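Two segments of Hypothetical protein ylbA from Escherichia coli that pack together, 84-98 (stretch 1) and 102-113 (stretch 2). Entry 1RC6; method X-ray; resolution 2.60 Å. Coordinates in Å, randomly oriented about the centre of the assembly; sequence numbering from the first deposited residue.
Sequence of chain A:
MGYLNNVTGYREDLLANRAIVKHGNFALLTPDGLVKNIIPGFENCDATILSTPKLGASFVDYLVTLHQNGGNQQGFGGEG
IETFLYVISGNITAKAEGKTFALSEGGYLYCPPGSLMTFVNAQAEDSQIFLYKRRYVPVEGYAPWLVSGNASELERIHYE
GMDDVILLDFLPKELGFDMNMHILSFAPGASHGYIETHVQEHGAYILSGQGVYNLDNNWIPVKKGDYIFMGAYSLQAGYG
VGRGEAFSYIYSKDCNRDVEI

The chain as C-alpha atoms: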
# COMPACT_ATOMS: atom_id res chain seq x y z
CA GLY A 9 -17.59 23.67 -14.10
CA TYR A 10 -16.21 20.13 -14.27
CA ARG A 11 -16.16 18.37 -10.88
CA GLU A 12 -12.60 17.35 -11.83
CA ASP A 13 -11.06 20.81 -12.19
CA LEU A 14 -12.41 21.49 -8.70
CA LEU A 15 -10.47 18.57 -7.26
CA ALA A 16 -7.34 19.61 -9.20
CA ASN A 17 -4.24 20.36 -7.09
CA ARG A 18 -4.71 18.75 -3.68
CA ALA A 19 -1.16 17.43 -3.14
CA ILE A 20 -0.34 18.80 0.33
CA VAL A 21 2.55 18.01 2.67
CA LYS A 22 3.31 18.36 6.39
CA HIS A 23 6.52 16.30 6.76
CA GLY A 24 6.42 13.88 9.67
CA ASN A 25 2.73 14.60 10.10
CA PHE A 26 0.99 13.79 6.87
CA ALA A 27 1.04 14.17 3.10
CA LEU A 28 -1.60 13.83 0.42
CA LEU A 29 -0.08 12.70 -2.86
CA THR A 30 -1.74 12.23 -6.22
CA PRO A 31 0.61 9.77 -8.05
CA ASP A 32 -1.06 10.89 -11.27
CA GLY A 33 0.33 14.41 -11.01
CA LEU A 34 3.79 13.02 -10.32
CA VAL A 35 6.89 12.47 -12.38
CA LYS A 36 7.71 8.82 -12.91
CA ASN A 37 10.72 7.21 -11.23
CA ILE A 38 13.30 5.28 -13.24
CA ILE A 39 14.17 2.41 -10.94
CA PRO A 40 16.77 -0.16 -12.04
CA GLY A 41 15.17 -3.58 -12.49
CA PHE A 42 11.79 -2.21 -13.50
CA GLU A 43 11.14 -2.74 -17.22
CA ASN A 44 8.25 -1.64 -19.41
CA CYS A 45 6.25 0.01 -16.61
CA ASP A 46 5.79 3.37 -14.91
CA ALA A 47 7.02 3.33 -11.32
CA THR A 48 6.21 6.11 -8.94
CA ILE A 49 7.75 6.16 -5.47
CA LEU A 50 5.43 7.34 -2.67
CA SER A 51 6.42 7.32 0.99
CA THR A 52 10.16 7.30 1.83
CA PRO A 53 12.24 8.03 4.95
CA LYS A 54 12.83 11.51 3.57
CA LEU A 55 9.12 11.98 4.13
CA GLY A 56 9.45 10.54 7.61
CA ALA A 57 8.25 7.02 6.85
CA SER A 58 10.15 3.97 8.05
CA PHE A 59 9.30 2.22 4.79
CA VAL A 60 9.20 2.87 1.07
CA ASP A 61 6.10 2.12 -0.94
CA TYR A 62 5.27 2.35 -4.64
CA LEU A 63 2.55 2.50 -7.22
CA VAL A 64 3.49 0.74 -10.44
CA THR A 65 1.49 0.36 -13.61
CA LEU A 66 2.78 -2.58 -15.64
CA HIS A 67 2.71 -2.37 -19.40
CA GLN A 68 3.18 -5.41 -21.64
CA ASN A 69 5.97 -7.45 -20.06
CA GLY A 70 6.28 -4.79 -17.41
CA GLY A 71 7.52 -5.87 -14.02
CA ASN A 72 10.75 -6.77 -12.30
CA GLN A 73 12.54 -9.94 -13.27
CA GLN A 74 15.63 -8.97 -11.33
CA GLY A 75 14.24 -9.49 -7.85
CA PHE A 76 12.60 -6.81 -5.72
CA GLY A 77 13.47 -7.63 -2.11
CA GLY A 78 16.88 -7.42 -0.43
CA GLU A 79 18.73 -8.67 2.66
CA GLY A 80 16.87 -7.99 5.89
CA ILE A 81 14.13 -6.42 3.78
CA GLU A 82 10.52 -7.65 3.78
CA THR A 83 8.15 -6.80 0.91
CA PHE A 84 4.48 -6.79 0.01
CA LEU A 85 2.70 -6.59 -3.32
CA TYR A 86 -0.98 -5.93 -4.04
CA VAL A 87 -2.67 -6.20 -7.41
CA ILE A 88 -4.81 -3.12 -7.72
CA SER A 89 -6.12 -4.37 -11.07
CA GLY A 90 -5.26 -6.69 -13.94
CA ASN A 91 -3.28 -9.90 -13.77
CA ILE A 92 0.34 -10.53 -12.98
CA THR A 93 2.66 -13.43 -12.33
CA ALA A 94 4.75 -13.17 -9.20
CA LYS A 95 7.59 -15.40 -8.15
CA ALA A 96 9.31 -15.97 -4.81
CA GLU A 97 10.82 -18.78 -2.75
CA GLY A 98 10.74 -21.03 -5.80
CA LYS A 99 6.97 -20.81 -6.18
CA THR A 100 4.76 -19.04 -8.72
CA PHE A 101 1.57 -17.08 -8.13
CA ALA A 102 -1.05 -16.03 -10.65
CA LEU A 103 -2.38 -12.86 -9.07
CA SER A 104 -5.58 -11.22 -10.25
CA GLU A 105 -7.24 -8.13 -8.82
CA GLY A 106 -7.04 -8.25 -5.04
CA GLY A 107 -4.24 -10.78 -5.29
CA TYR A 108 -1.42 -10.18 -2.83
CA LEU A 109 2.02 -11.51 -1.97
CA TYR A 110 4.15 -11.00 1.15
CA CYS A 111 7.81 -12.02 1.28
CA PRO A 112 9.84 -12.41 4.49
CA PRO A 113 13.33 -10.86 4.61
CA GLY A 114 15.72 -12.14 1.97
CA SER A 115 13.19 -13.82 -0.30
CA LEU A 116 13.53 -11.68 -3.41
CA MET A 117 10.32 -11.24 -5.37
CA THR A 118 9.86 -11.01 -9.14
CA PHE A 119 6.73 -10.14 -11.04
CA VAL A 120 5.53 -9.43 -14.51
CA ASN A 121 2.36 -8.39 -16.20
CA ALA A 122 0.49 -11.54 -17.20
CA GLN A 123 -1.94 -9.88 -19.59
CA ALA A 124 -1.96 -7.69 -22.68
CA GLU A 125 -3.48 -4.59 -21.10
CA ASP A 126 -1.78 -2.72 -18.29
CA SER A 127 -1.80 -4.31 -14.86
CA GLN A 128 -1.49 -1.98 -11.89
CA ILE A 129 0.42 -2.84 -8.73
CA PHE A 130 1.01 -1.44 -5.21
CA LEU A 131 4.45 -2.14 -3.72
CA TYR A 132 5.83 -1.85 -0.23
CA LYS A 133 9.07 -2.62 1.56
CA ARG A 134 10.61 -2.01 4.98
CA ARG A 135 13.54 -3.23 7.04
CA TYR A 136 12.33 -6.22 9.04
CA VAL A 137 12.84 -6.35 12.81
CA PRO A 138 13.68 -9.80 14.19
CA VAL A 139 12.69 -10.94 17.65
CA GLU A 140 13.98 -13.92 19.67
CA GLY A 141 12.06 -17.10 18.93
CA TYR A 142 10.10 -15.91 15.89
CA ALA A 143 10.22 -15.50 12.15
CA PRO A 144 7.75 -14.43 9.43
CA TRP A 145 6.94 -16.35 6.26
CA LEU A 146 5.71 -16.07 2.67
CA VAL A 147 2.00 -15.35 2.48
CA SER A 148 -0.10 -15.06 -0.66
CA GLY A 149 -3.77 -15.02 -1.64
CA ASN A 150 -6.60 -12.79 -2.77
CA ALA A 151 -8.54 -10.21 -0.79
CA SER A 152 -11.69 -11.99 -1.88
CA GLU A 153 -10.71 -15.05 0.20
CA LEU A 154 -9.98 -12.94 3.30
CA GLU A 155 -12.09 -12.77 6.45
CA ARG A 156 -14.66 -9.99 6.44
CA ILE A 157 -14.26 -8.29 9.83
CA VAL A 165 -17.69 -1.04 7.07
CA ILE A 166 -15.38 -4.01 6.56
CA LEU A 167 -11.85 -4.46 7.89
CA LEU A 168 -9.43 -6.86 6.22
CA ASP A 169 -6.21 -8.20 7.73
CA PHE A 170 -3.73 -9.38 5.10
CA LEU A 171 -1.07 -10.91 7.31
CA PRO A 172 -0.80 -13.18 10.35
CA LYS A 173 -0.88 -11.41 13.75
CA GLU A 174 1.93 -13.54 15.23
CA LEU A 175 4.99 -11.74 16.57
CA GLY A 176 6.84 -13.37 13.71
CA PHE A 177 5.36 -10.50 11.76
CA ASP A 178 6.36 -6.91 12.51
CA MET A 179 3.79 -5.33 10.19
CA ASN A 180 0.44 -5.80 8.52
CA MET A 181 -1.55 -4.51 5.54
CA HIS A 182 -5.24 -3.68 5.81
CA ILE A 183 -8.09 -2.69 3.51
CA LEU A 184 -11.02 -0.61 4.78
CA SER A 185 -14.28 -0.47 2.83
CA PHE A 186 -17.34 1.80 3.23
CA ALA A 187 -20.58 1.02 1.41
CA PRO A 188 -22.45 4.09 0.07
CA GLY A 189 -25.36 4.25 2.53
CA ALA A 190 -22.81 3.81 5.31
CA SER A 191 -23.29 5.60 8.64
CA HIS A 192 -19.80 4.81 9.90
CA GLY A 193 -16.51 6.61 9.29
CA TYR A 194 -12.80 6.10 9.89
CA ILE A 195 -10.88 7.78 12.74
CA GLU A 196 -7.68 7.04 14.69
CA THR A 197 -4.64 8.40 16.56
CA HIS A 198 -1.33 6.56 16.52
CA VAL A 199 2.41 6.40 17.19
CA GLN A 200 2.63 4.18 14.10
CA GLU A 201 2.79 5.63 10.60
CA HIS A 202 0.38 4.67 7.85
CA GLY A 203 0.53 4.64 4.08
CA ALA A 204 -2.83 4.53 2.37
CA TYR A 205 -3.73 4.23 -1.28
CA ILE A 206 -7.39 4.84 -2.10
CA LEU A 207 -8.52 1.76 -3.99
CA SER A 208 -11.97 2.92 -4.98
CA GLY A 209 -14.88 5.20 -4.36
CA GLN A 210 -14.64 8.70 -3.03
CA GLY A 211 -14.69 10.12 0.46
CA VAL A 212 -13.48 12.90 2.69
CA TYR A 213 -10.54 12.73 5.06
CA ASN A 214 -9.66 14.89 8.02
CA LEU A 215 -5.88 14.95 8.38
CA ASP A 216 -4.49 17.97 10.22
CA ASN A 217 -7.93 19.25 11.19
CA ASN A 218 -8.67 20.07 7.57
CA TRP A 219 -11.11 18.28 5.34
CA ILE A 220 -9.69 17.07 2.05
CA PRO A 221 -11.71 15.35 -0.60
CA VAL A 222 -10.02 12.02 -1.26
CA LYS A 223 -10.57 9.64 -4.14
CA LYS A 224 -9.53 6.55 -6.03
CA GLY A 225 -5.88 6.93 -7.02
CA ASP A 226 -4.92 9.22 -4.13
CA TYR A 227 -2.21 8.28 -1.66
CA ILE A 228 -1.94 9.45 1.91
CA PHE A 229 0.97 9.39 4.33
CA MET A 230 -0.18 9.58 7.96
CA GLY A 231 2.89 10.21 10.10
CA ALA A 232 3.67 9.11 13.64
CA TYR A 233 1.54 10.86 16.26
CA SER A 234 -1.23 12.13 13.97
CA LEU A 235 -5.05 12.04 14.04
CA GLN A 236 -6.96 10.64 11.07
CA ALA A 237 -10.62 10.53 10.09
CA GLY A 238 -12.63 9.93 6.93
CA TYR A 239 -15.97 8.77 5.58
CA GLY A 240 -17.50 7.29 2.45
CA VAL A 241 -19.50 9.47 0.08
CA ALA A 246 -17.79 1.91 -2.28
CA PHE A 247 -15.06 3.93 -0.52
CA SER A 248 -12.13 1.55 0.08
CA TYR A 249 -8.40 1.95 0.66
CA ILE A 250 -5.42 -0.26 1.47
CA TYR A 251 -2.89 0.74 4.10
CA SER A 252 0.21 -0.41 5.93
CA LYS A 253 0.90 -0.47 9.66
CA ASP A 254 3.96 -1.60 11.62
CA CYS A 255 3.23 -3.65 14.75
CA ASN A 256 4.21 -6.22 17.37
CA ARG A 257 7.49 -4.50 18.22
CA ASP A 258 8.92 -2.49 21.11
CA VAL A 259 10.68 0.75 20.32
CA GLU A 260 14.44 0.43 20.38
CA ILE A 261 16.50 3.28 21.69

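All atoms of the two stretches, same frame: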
# COMPACT_ATOMS: atom_id res chain seq x y z
N PHE A 84 5.90 -6.47 0.17
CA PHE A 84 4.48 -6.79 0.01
C PHE A 84 3.97 -6.22 -1.29
O PHE A 84 4.21 -5.05 -1.61
CB PHE A 84 3.69 -6.21 1.20
CG PHE A 84 2.20 -6.32 1.05
CD1 PHE A 84 1.49 -5.37 0.34
CD2 PHE A 84 1.51 -7.40 1.60
CE1 PHE A 84 0.11 -5.48 0.18
CE2 PHE A 84 0.13 -7.53 1.45
CZ PHE A 84 -0.57 -6.56 0.74
N LEU A 85 3.24 -7.03 -2.05
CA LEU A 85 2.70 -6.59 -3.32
C LEU A 85 1.18 -6.79 -3.34
O LEU A 85 0.68 -7.78 -2.83
CB LEU A 85 3.34 -7.38 -4.47
CG LEU A 85 2.87 -7.13 -5.91
CD1 LEU A 85 3.86 -7.73 -6.90
CD2 LEU A 85 1.49 -7.72 -6.11
N TYR A 86 0.47 -5.84 -3.94
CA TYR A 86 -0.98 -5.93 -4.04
C TYR A 86 -1.44 -5.55 -5.44
O TYR A 86 -1.13 -4.48 -5.94
CB TYR A 86 -1.64 -5.00 -3.03
CG TYR A 86 -3.14 -4.97 -3.15
CD1 TYR A 86 -3.94 -5.86 -2.45
CD2 TYR A 86 -3.77 -4.08 -4.03
CE1 TYR A 86 -5.32 -5.89 -2.61
CE2 TYR A 86 -5.15 -4.10 -4.20
CZ TYR A 86 -5.92 -5.01 -3.49
OH TYR A 86 -7.28 -5.07 -3.71
N VAL A 87 -2.17 -6.46 -6.08
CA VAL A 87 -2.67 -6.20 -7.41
C VAL A 87 -3.90 -5.32 -7.35
O VAL A 87 -4.97 -5.76 -6.97
CB VAL A 87 -3.04 -7.50 -8.15
CG1 VAL A 87 -3.60 -7.15 -9.53
CG2 VAL A 87 -1.82 -8.42 -8.26
N ILE A 88 -3.72 -4.07 -7.72
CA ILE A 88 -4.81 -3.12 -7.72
C ILE A 88 -5.80 -3.50 -8.83
O ILE A 88 -7.01 -3.37 -8.66
CB ILE A 88 -4.26 -1.69 -7.94
CG1 ILE A 88 -3.38 -1.29 -6.75
CG2 ILE A 88 -5.40 -0.71 -8.12
CD1 ILE A 88 -2.55 -0.06 -6.99
N SER A 89 -5.27 -3.97 -9.95
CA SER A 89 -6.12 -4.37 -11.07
C SER A 89 -5.29 -5.09 -12.13
O SER A 89 -4.08 -4.87 -12.25
CB SER A 89 -6.74 -3.14 -11.70
OG SER A 89 -5.74 -2.43 -12.41
N GLY A 90 -5.95 -5.96 -12.90
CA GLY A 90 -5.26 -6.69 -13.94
C GLY A 90 -4.83 -8.05 -13.48
O GLY A 90 -5.42 -8.62 -12.57
N ASN A 91 -3.79 -8.58 -14.11
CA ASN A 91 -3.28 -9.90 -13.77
C ASN A 91 -1.80 -9.94 -13.95
O ASN A 91 -1.29 -9.56 -15.01
CB ASN A 91 -3.91 -10.97 -14.65
CG ASN A 91 -5.29 -11.33 -14.22
OD1 ASN A 91 -6.23 -10.58 -14.46
ND2 ASN A 91 -5.44 -12.48 -13.56
N ILE A 92 -1.11 -10.43 -12.94
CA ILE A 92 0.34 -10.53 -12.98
C ILE A 92 0.79 -11.92 -12.56
O ILE A 92 -0.01 -12.75 -12.11
CB ILE A 92 1.01 -9.50 -12.04
CG1 ILE A 92 0.82 -9.94 -10.59
CG2 ILE A 92 0.38 -8.13 -12.22
CD1 ILE A 92 2.00 -9.56 -9.73
N THR A 93 2.08 -12.16 -12.70
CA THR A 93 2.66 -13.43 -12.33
C THR A 93 3.84 -13.12 -11.43
O THR A 93 4.86 -12.60 -11.87
CB THR A 93 3.15 -14.20 -13.57
OG1 THR A 93 2.02 -14.51 -14.39
CG2 THR A 93 3.86 -15.49 -13.18
N ALA A 94 3.69 -13.43 -10.16
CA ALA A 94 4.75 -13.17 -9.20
C ALA A 94 5.52 -14.44 -8.92
O ALA A 94 5.00 -15.55 -9.09
CB ALA A 94 4.16 -12.63 -7.91
N LYS A 95 6.75 -14.27 -8.47
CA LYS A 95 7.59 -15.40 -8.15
C LYS A 95 8.46 -15.12 -6.94
O LYS A 95 9.06 -14.05 -6.84
CB LYS A 95 8.45 -15.79 -9.35
CG LYS A 95 7.66 -16.32 -10.53
CD LYS A 95 8.57 -16.85 -11.64
CE LYS A 95 7.76 -17.60 -12.69
NZ LYS A 95 8.63 -18.33 -13.64
N ALA A 96 8.51 -16.08 -6.03
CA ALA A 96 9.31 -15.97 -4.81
C ALA A 96 9.44 -17.34 -4.15
O ALA A 96 8.56 -18.20 -4.29
CB ALA A 96 8.68 -14.98 -3.83
N GLU A 97 10.55 -17.53 -3.44
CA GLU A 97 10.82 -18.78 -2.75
C GLU A 97 10.50 -20.00 -3.63
O GLU A 97 9.84 -20.95 -3.20
CB GLU A 97 10.03 -18.83 -1.43
CG GLU A 97 10.32 -17.65 -0.52
CD GLU A 97 9.86 -17.86 0.90
OE1 GLU A 97 8.76 -18.40 1.11
OE2 GLU A 97 10.59 -17.47 1.83
N GLY A 98 10.95 -19.94 -4.87
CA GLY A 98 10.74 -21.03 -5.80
C GLY A 98 9.33 -21.29 -6.26
O GLY A 98 9.13 -22.17 -7.10
N ALA A 102 -0.30 -16.70 -9.61
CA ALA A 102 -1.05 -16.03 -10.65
C ALA A 102 -1.98 -15.10 -9.90
O ALA A 102 -3.04 -15.51 -9.42
CB ALA A 102 -1.84 -17.03 -11.48
N LEU A 103 -1.58 -13.84 -9.80
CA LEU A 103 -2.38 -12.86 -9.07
C LEU A 103 -3.31 -12.04 -9.95
O LEU A 103 -2.90 -11.47 -10.96
CB LEU A 103 -1.45 -11.95 -8.28
CG LEU A 103 -0.49 -12.70 -7.35
CD1 LEU A 103 0.49 -11.72 -6.72
CD2 LEU A 103 -1.27 -13.45 -6.29
N SER A 104 -4.57 -11.99 -9.54
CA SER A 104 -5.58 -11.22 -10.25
C SER A 104 -5.92 -10.07 -9.31
O SER A 104 -5.31 -9.94 -8.24
CB SER A 104 -6.82 -12.07 -10.49
OG SER A 104 -7.53 -12.28 -9.27
N GLU A 105 -6.89 -9.24 -9.68
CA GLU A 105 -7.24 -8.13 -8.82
C GLU A 105 -7.42 -8.62 -7.39
O GLU A 105 -8.00 -9.68 -7.15
CB GLU A 105 -8.52 -7.45 -9.29
CG GLU A 105 -8.94 -6.33 -8.36
CD GLU A 105 -10.19 -5.63 -8.80
OE1 GLU A 105 -10.19 -5.10 -9.94
OE2 GLU A 105 -11.16 -5.61 -8.02
N GLY A 106 -6.92 -7.85 -6.43
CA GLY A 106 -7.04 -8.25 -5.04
C GLY A 106 -6.00 -9.28 -4.64
O GLY A 106 -5.86 -9.59 -3.46
N GLY A 107 -5.26 -9.80 -5.61
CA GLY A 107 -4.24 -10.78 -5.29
C GLY A 107 -3.09 -10.10 -4.57
O GLY A 107 -2.74 -8.97 -4.90
N TYR A 108 -2.52 -10.77 -3.57
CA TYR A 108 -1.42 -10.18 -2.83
C TYR A 108 -0.32 -11.19 -2.55
O TYR A 108 -0.55 -12.41 -2.58
CB TYR A 108 -1.91 -9.60 -1.51
CG TYR A 108 -2.35 -10.62 -0.47
CD1 TYR A 108 -3.63 -11.18 -0.50
CD2 TYR A 108 -1.50 -10.99 0.57
CE1 TYR A 108 -4.05 -12.07 0.49
CE2 TYR A 108 -1.90 -11.87 1.55
CZ TYR A 108 -3.18 -12.41 1.51
OH TYR A 108 -3.58 -13.27 2.52
N LEU A 109 0.88 -10.67 -2.28
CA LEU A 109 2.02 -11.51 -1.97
C LEU A 109 2.99 -10.83 -0.99
O LEU A 109 3.51 -9.75 -1.26
CB LEU A 109 2.80 -11.87 -3.24
CG LEU A 109 4.14 -12.54 -2.95
CD1 LEU A 109 3.92 -13.86 -2.24
CD2 LEU A 109 4.90 -12.76 -4.24
N TYR A 110 3.22 -11.49 0.14
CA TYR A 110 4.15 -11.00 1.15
C TYR A 110 5.40 -11.89 1.13
O TYR A 110 5.30 -13.10 1.01
CB TYR A 110 3.54 -11.03 2.55
CG TYR A 110 4.58 -10.84 3.64
CD1 TYR A 110 5.36 -11.90 4.08
CD2 TYR A 110 4.88 -9.56 4.14
CE1 TYR A 110 6.41 -11.71 4.97
CE2 TYR A 110 5.92 -9.36 5.04
CZ TYR A 110 6.69 -10.44 5.44
OH TYR A 110 7.76 -10.25 6.29
N CYS A 111 6.56 -11.27 1.25
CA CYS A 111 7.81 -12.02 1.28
C CYS A 111 8.64 -11.67 2.51
O CYS A 111 8.93 -10.50 2.76
CB CYS A 111 8.66 -11.74 0.04
SG CYS A 111 8.03 -12.43 -1.50
N PRO A 112 9.03 -12.68 3.30
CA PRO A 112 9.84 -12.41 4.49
C PRO A 112 11.18 -11.89 4.01
O PRO A 112 11.47 -11.93 2.82
CB PRO A 112 9.96 -13.78 5.15
CG PRO A 112 9.95 -14.71 3.96
CD PRO A 112 8.81 -14.13 3.14
N PRO A 113 12.01 -11.39 4.93
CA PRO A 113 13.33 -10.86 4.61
C PRO A 113 14.17 -11.83 3.79
O PRO A 113 14.18 -13.02 4.06
CB PRO A 113 13.95 -10.62 5.97
CG PRO A 113 12.78 -10.35 6.83
CD PRO A 113 11.77 -11.37 6.38

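Leu 103, Leu 109 and Phe 84 have the most surface covered by the opposing stretch, and the contact can be read outward from them. Each stretch contributes two strands. Residues 84-87 run antiparallel to 107-111, with axes 4.7 Å apart at closest approach and an angle of 175° between their directions; strand 91-96 meets 102-104 at 147°, so this second pairing is more twisted. Because the chain turns a corner at Ile 88, the two pairings are brought over one another, and apolar side chains fill the space between.

Leu 103, with 88 Å² covered, is held by its backbone and packed through its side chain. Its main chain exchanges a pair of hydrogen bonds with Ile 92: Ile 92 N donates to Leu 103 O at 2.9 Å, and Leu 103 N donates to Ile 92 O at 3.0 Å, the latter more bent at 139°. The side chain (chi1 m, chi2 t) reaches residues from both strands of stretch 1. Its CB lies 3.5 Å from Val 87 CG2 and 3.8 Å from Ile 92 CG1, while Leu 103 CD1 is 4.0 Å from Ala 94 CB and 4.2 Å from Leu 85 CD2. Leu 103 thus links the two pairings as well as closing one of them.

Leu 109, with 80 Å² covered, has the same double role. Leu 85 N donates to Leu 109 O at 2.8 Å and Leu 109 N to Leu 85 O at 2.9 Å, a nearly symmetrical pair. Beyond this ladder, Leu 109 CD2 packs 3.7 Å from Ala 94 CB and 4.4 Å from Ala 96 CB. The small methyl of Ala 94 therefore touches both leucines, and that of Ala 96 also meets a sulfur, its CB lying 3.5 Å from Cys 111 SG.

Phe 84, with 75 Å² covered, lies on the other face of its sheet, together with Tyr 86, Tyr 108 and Tyr 110. Phe 84 pairs with Tyr 110 at a non-hydrogen-bonded position, where the CA atoms are 4.4 Å apart; its CA-H points to Leu 109 O, with Phe 84 CA 3.4 Å from that oxygen. The ring takes Tyr 110 CB at its edge, 4.3 Å from Phe 84 CD2, and Phe 84 CE2 comes within 3.9 Å of Tyr 108 CD2.

At the corner, the ladder continues into a type II turn from Ser 104 to Gly 107, closed by Gly 107 N donating to Ser 104 O at 2.6 Å. Val 87 N donates to Gly 107 O at 2.8 Å in an almost straight bond (176°), and Gly 106 N donates to Val 87 O at 2.9 Å. At Gly 106, phi/psi of 81/-9 would jam a CB against the preceding carbonyl oxygen; at Gly 107, a CB would clash with Ser 104 O. Tyr 86 OH approaches this turn, 3.5 Å from Gly 106 CA.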